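Local coordinates for protein 11S globulin subunit beta (Cucurbita maxima, PDB 2E9Q) that serves as a seed storage protein, a nutrient reservoir of the pumpkin seed belonging to the 11S globulin family of double-cupin proteins, at residues 26-31 with 54-59; 80-85 with 172-177. All blocks are in the same frame, centred on the assembly; numbering follows the deposited sequence.

Interaction 1. Residues 26-31 with 54-59; sequences ACRLEN and DNDEFQ
R28 and L29 run past the first turn of a helix at D56 and E57, with 5.7 Å between CA of R28 and CA of D56, and the backbones are joined through a water that accepts from R28 N and donates to D56 O. The R28 chain bends at chi3 (-65°), which turns NE back toward the acid; NE of R28 forms a salt bridge with OD1 of D56 at 3.0 Å, the oxygen lying oblique to the guanidinium. NH2 of R28 donates to OD2 of D56 over 3.3 Å, in the guanidinium plane and on the syn lone pair, although the carboxylate plane is turned 64° from it. An alanine in place of D56 would probably leave the R28 guanidinium without this carboxylate mate and freer to swing. Further along, a second water donates to both N31 O and E57 OE1, while OE2 of E57 takes the backbone N-H of R33. CD2 of L29 rests 4.1 Å from CA of E57. The 26-31 segment, which leads toward strand 39-43, is also tied to helix 56-61 by the C27-C60 disulfide; I170 of a second subunit packs on C27 and L29, and M378 of strand 376-379 touches E57.

Interaction 2. Residues 80-85 with 172-177; sequences FSNAPK and PYLRKF
With chi1 at 53°, F80 holds its CG between its own backbone N and carbonyl carbon, which turns its ring over CB of F177, while F177 has its own CG anti to the carbonyl carbon (chi1 -56°). This is an antiparallel strand pair, 74-81 with 176-178, in the N-terminal cupin domain. The rings are near parallel, their planes 5° apart, but so far offset that they barely overlap; the close contact is a CH-pi one, CB of F177 lying 3.5 Å from the F80 ring centroid. Y339 of a third subunit stacks on F80 as well. Backbone bonds F80 N to F177 O and F177 N to F80 O frame the hydrogen-bonded pair. Beyond the strands the side chain of N82 continues the pairing, bonding to backbone on the other segment: OD1 accepts R175 N at 2.9 Å, the donor standing above its carbonyl plane, and ND2 gives a hydrogen to Y173 O. The R175 guanidinium turns to D171 in a salt bridge. CB of A83 meets CD1 of L174 at 3.7 Å, with A161 and I66 of neighbouring strands also against that leucine. K176, on the face shared with S81, meets K85 at about a right angle, their NZ atoms 4.4 Å apart, a proximity probably eased by one water that accepts from both, 3.0 Å from K85 NZ and 3.1 Å from K176 NZ.

How the interactions relate
From the first modelled residues, the chain runs through strands 39-43 and 46-50 and returns on helix 56-61, where interaction 1 closes a short loop. It then enters strand 63-70 and strand 74-81, at whose end interaction 2 opens; this one closes only after 86 intervening residues, many of them in the barrel strands, when strand 176-178 comes back beside 74-81. The two loops follow one another, neither nesting nor crossing. Their centres are about 20 Å apart, yet they touch where OD1 of D54 packs against CE1 of Y173. Interaction 1 ties the N-terminal lead-in to the helix, interaction 2 joins the end of strand 74-81 to the start of strand 176-178, and both face neighbouring subunits.

Interaction 1. Residues 26-31 with 54-59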
loop_
_atom_site.group_PDB
_atom_site.type_symbol
_atom_site.label_atom_id
_atom_site.label_comp_id
_atom_site.label_asym_id
_atom_site.label_seq_id
_atom_site.Cartn_x
_atom_site.Cartn_y
_atom_site.Cartn_z
ATOM N N ALA A 26 -5.808 11.722 12.200
ATOM C CA ALA A 26 -4.714 11.544 13.196
ATOM C C ALA A 26 -5.023 10.422 14.183
ATOM O O ALA A 26 -6.177 10.208 14.566
ATOM C CB ALA A 26 -4.479 12.844 13.958
ATOM N N CYS A 27 -3.977 9.712 14.589
ATOM C CA CYS A 27 -4.095 8.620 15.544
ATOM C C CYS A 27 -4.044 9.182 16.965
ATOM O O CYS A 27 -3.212 10.026 17.260
ATOM C CB CYS A 27 -2.931 7.651 15.348
ATOM S SG CYS A 27 -3.077 6.503 13.942
ATOM N N ARG A 28 -4.939 8.727 17.837
ATOM C CA ARG A 28 -4.940 9.184 19.230
ATOM C C ARG A 28 -4.114 8.200 20.055
ATOM O O ARG A 28 -4.632 7.202 20.551
ATOM C CB ARG A 28 -6.364 9.248 19.789
ATOM C CG ARG A 28 -7.191 10.398 19.253
ATOM C CD ARG A 28 -8.225 10.862 20.282
ATOM N NE ARG A 28 -9.235 9.846 20.579
ATOM C CZ ARG A 28 -10.269 10.033 21.398
ATOM N NH1 ARG A 28 -10.432 11.200 22.009
ATOM N NH2 ARG A 28 -11.147 9.057 21.597
ATOM N N LEU A 29 -2.829 8.498 20.194
ATOM C CA LEU A 29 -1.905 7.628 20.904
ATOM C C LEU A 29 -1.287 8.260 22.138
ATOM O O LEU A 29 -0.109 8.043 22.421
ATOM C CB LEU A 29 -0.787 7.221 19.961
ATOM C CG LEU A 29 -1.229 6.708 18.596
ATOM C CD1 LEU A 29 -0.004 6.523 17.709
ATOM C CD2 LEU A 29 -1.992 5.400 18.778
ATOM N N GLU A 30 -2.071 9.035 22.873
ATOM C CA GLU A 30 -1.557 9.687 24.071
ATOM C C GLU A 30 -1.948 8.963 25.349
ATOM O O GLU A 30 -1.310 9.146 26.377
ATOM C CB GLU A 30 -2.028 11.141 24.118
ATOM C CG GLU A 30 -1.361 12.017 23.078
ATOM C CD GLU A 30 -1.901 13.442 23.066
ATOM O OE1 GLU A 30 -1.285 14.308 22.395
ATOM O OE2 GLU A 30 -2.943 13.697 23.718
ATOM N N ASN A 31 -2.977 8.126 25.284
ATOM C CA ASN A 31 -3.411 7.386 26.465
ATOM C C ASN A 31 -3.685 5.904 26.172
ATOM O O ASN A 31 -4.839 5.484 26.043
ATOM C CB ASN A 31 -4.661 8.040 27.059
ATOM C CG ASN A 31 -4.563 8.223 28.567
ATOM O OD1 ASN A 31 -3.679 8.932 29.064
ATOM N ND2 ASN A 31 -5.471 7.582 29.306
ATOM N N ASP A 54 -12.812 -0.348 18.237
ATOM C CA ASP A 54 -12.747 1.113 18.210
ATOM C C ASP A 54 -11.818 1.720 19.266
ATOM O O ASP A 54 -11.741 2.941 19.412
ATOM C CB ASP A 54 -14.152 1.711 18.321
ATOM C CG ASP A 54 -15.084 1.214 17.230
ATOM O OD1 ASP A 54 -14.714 1.277 16.035
ATOM O OD2 ASP A 54 -16.197 0.758 17.569
ATOM N N ASN A 55 -11.122 0.883 20.025
ATOM C CA ASN A 55 -10.154 1.418 20.989
ATOM C C ASN A 55 -9.220 2.303 20.128
ATOM O O ASN A 55 -8.908 1.939 18.991
ATOM C CB ASN A 55 -9.356 0.266 21.619
ATOM C CG ASN A 55 -7.989 0.702 22.124
ATOM O OD1 ASN A 55 -7.808 0.989 23.310
ATOM N ND2 ASN A 55 -7.022 0.766 21.225
ATOM N N ASP A 56 -8.782 3.448 20.650
ATOM C CA ASP A 56 -7.893 4.351 19.900
ATOM C C ASP A 56 -6.616 3.707 19.316
ATOM O O ASP A 56 -6.341 3.863 18.120
ATOM C CB ASP A 56 -7.497 5.552 20.763
ATOM C CG ASP A 56 -8.669 6.507 21.026
ATOM O OD1 ASP A 56 -8.592 7.289 21.997
ATOM O OD2 ASP A 56 -9.658 6.482 20.260
ATOM N N GLU A 57 -5.838 3.003 20.139
ATOM C CA GLU A 57 -4.612 2.359 19.645
ATOM C C GLU A 57 -4.940 1.361 18.540
ATOM O O GLU A 57 -4.309 1.361 17.485
ATOM C CB GLU A 57 -3.888 1.553 20.734
ATOM C CG GLU A 57 -3.554 2.256 22.009
ATOM C CD GLU A 57 -4.697 2.276 22.987
ATOM O OE1 GLU A 57 -5.583 3.138 22.828
ATOM O OE2 GLU A 57 -4.705 1.423 23.901
ATOM N N PHE A 58 -5.910 0.490 18.813
ATOM C CA PHE A 58 -6.314 -0.531 17.856
ATOM C C PHE A 58 -6.731 0.053 16.524
ATOM O O PHE A 58 -6.312 -0.420 15.466
ATOM C CB PHE A 58 -7.471 -1.367 18.410
ATOM C CG PHE A 58 -7.041 -2.446 19.366
ATOM C CD1 PHE A 58 -7.898 -3.498 19.673
ATOM C CD2 PHE A 58 -5.785 -2.415 19.963
ATOM C CE1 PHE A 58 -7.508 -4.504 20.561
ATOM C CE2 PHE A 58 -5.392 -3.418 20.851
ATOM C CZ PHE A 58 -6.255 -4.459 21.147
ATOM N N GLN A 59 -7.566 1.082 16.588
ATOM C CA GLN A 59 -8.067 1.729 15.394
ATOM C C GLN A 59 -6.907 2.292 14.578
ATOM O O GLN A 59 -6.903 2.209 13.359
ATOM C CB GLN A 59 -9.040 2.839 15.795
ATOM C CG GLN A 59 -10.046 3.219 14.734
ATOM C CD GLN A 59 -11.023 4.284 15.222
ATOM O OE1 GLN A 59 -11.819 4.813 14.450
ATOM N NE2 GLN A 59 -10.964 4.596 16.512
HETATM O O HOH W 1 -6.141 6.212 16.905
HETATM O O HOH W 2 -6.785 4.412 24.720
#

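Interaction 2. Residues 80-85 with 172-177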
loop_
_atom_site.group_PDB
_atom_site.type_symbol
_atom_site.label_atom_id
_atom_site.label_comp_id
_atom_site.label_asym_id
_atom_site.label_seq_id
_atom_site.Cartn_x
_atom_site.Cartn_y
_atom_site.Cartn_z
ATOM N N PHE A 80 -14.463 -17.801 6.885
ATOM C CA PHE A 80 -13.312 -17.079 6.351
ATOM C C PHE A 80 -13.534 -15.594 6.575
ATOM O O PHE A 80 -14.673 -15.151 6.663
ATOM C CB PHE A 80 -13.108 -17.367 4.852
ATOM C CG PHE A 80 -14.322 -17.130 3.996
ATOM C CD1 PHE A 80 -15.300 -18.109 3.863
ATOM C CD2 PHE A 80 -14.474 -15.937 3.292
ATOM C CE1 PHE A 80 -16.411 -17.909 3.042
ATOM C CE2 PHE A 80 -15.579 -15.730 2.472
ATOM C CZ PHE A 80 -16.548 -16.717 2.346
ATOM N N SER A 81 -12.450 -14.832 6.674
ATOM C CA SER A 81 -12.552 -13.394 6.894
ATOM C C SER A 81 -11.725 -12.561 5.916
ATOM O O SER A 81 -10.801 -13.069 5.260
ATOM C CB SER A 81 -12.167 -13.048 8.338
ATOM O OG SER A 81 -10.954 -13.660 8.713
ATOM N N ASN A 82 -12.063 -11.273 5.846
ATOM C CA ASN A 82 -11.413 -10.326 4.948
ATOM C C ASN A 82 -10.029 -9.901 5.402
ATOM O O ASN A 82 -9.361 -9.146 4.715
ATOM C CB ASN A 82 -12.297 -9.085 4.785
ATOM C CG ASN A 82 -12.496 -8.325 6.097
ATOM O OD1 ASN A 82 -12.551 -8.920 7.174
ATOM N ND2 ASN A 82 -12.626 -7.010 6.002
ATOM N N ALA A 83 -9.596 -10.391 6.554
ATOM C CA ALA A 83 -8.292 -10.027 7.083
ATOM C C ALA A 83 -7.459 -11.247 7.457
ATOM O O ALA A 83 -8.001 -12.272 7.858
ATOM C CB ALA A 83 -8.468 -9.125 8.304
ATOM N N PRO A 84 -6.125 -11.149 7.321
ATOM C CA PRO A 84 -5.211 -12.248 7.657
ATOM C C PRO A 84 -5.198 -12.395 9.181
ATOM O O PRO A 84 -5.382 -11.407 9.915
ATOM C CB PRO A 84 -3.853 -11.752 7.159
ATOM C CG PRO A 84 -4.177 -10.620 6.232
ATOM C CD PRO A 84 -5.369 -9.975 6.857
ATOM N N LYS A 85 -4.950 -13.611 9.654
ATOM C CA LYS A 85 -4.925 -13.867 11.082
ATOM C C LYS A 85 -3.786 -14.752 11.540
ATOM O O LYS A 85 -3.283 -15.609 10.800
ATOM C CB LYS A 85 -6.225 -14.551 11.529
ATOM C CG LYS A 85 -7.486 -13.717 11.430
ATOM C CD LYS A 85 -8.702 -14.608 11.655
ATOM C CE LYS A 85 -10.000 -13.820 11.607
ATOM N NZ LYS A 85 -11.165 -14.664 12.000
ATOM N N PRO A 172 -11.480 -1.025 7.081
ATOM C CA PRO A 172 -10.833 -1.419 8.340
ATOM C C PRO A 172 -11.702 -2.157 9.339
ATOM O O PRO A 172 -11.413 -2.169 10.535
ATOM C CB PRO A 172 -10.330 -0.091 8.888
ATOM C CG PRO A 172 -11.436 0.832 8.493
ATOM C CD PRO A 172 -11.701 0.433 7.054
ATOM N N TYR A 173 -12.749 -2.795 8.844
ATOM C CA TYR A 173 -13.667 -3.527 9.694
ATOM C C TYR A 173 -13.676 -5.032 9.395
ATOM O O TYR A 173 -13.832 -5.469 8.255
ATOM C CB TYR A 173 -15.080 -2.950 9.550
ATOM C CG TYR A 173 -15.215 -1.558 10.129
ATOM C CD1 TYR A 173 -15.107 -1.344 11.499
ATOM C CD2 TYR A 173 -15.431 -0.454 9.307
ATOM C CE1 TYR A 173 -15.207 -0.068 12.041
ATOM C CE2 TYR A 173 -15.534 0.830 9.838
ATOM C CZ TYR A 173 -15.421 1.015 11.205
ATOM O OH TYR A 173 -15.526 2.282 11.737
ATOM N N LEU A 174 -13.464 -5.811 10.452
ATOM C CA LEU A 174 -13.396 -7.259 10.381
ATOM C C LEU A 174 -14.739 -7.938 10.077
ATOM O O LEU A 174 -15.760 -7.661 10.711
ATOM C CB LEU A 174 -12.804 -7.780 11.691
ATOM C CG LEU A 174 -12.360 -9.238 11.755
ATOM C CD1 LEU A 174 -11.364 -9.495 10.649
ATOM C CD2 LEU A 174 -11.748 -9.527 13.119
ATOM N N ARG A 175 -14.722 -8.823 9.087
ATOM C CA ARG A 175 -15.911 -9.550 8.666
ATOM C C ARG A 175 -15.583 -11.046 8.607
ATOM O O ARG A 175 -14.583 -11.443 8.012
ATOM C CB ARG A 175 -16.357 -9.076 7.277
ATOM C CG ARG A 175 -16.626 -7.580 7.155
ATOM C CD ARG A 175 -17.117 -7.220 5.759
ATOM N NE ARG A 175 -17.601 -5.843 5.654
ATOM C CZ ARG A 175 -16.844 -4.761 5.817
ATOM N NH1 ARG A 175 -15.552 -4.882 6.098
ATOM N NH2 ARG A 175 -17.382 -3.552 5.695
ATOM N N LYS A 176 -16.405 -11.882 9.227
ATOM C CA LYS A 176 -16.155 -13.309 9.137
ATOM C C LYS A 176 -17.367 -14.006 8.529
ATOM O O LYS A 176 -18.481 -13.908 9.039
ATOM C CB LYS A 176 -15.794 -13.916 10.498
ATOM C CG LYS A 176 -15.307 -15.356 10.344
ATOM C CD LYS A 176 -14.642 -15.940 11.566
ATOM C CE LYS A 176 -14.427 -17.443 11.354
ATOM N NZ LYS A 176 -13.798 -18.110 12.507
ATOM N N PHE A 177 -17.134 -14.686 7.410
ATOM C CA PHE A 177 -18.168 -15.413 6.670
ATOM C C PHE A 177 -18.190 -16.887 7.081
ATOM O O PHE A 177 -17.279 -17.651 6.739
ATOM C CB PHE A 177 -17.907 -15.328 5.153
ATOM C CG PHE A 177 -17.812 -13.921 4.620
ATOM C CD1 PHE A 177 -16.732 -13.107 4.947
ATOM C CD2 PHE A 177 -18.813 -13.404 3.807
ATOM C CE1 PHE A 177 -16.651 -11.790 4.471
ATOM C CE2 PHE A 177 -18.739 -12.083 3.326
ATOM C CZ PHE A 177 -17.657 -11.283 3.664
HETATM O O HOH W 3 -11.256 -16.955 13.965
#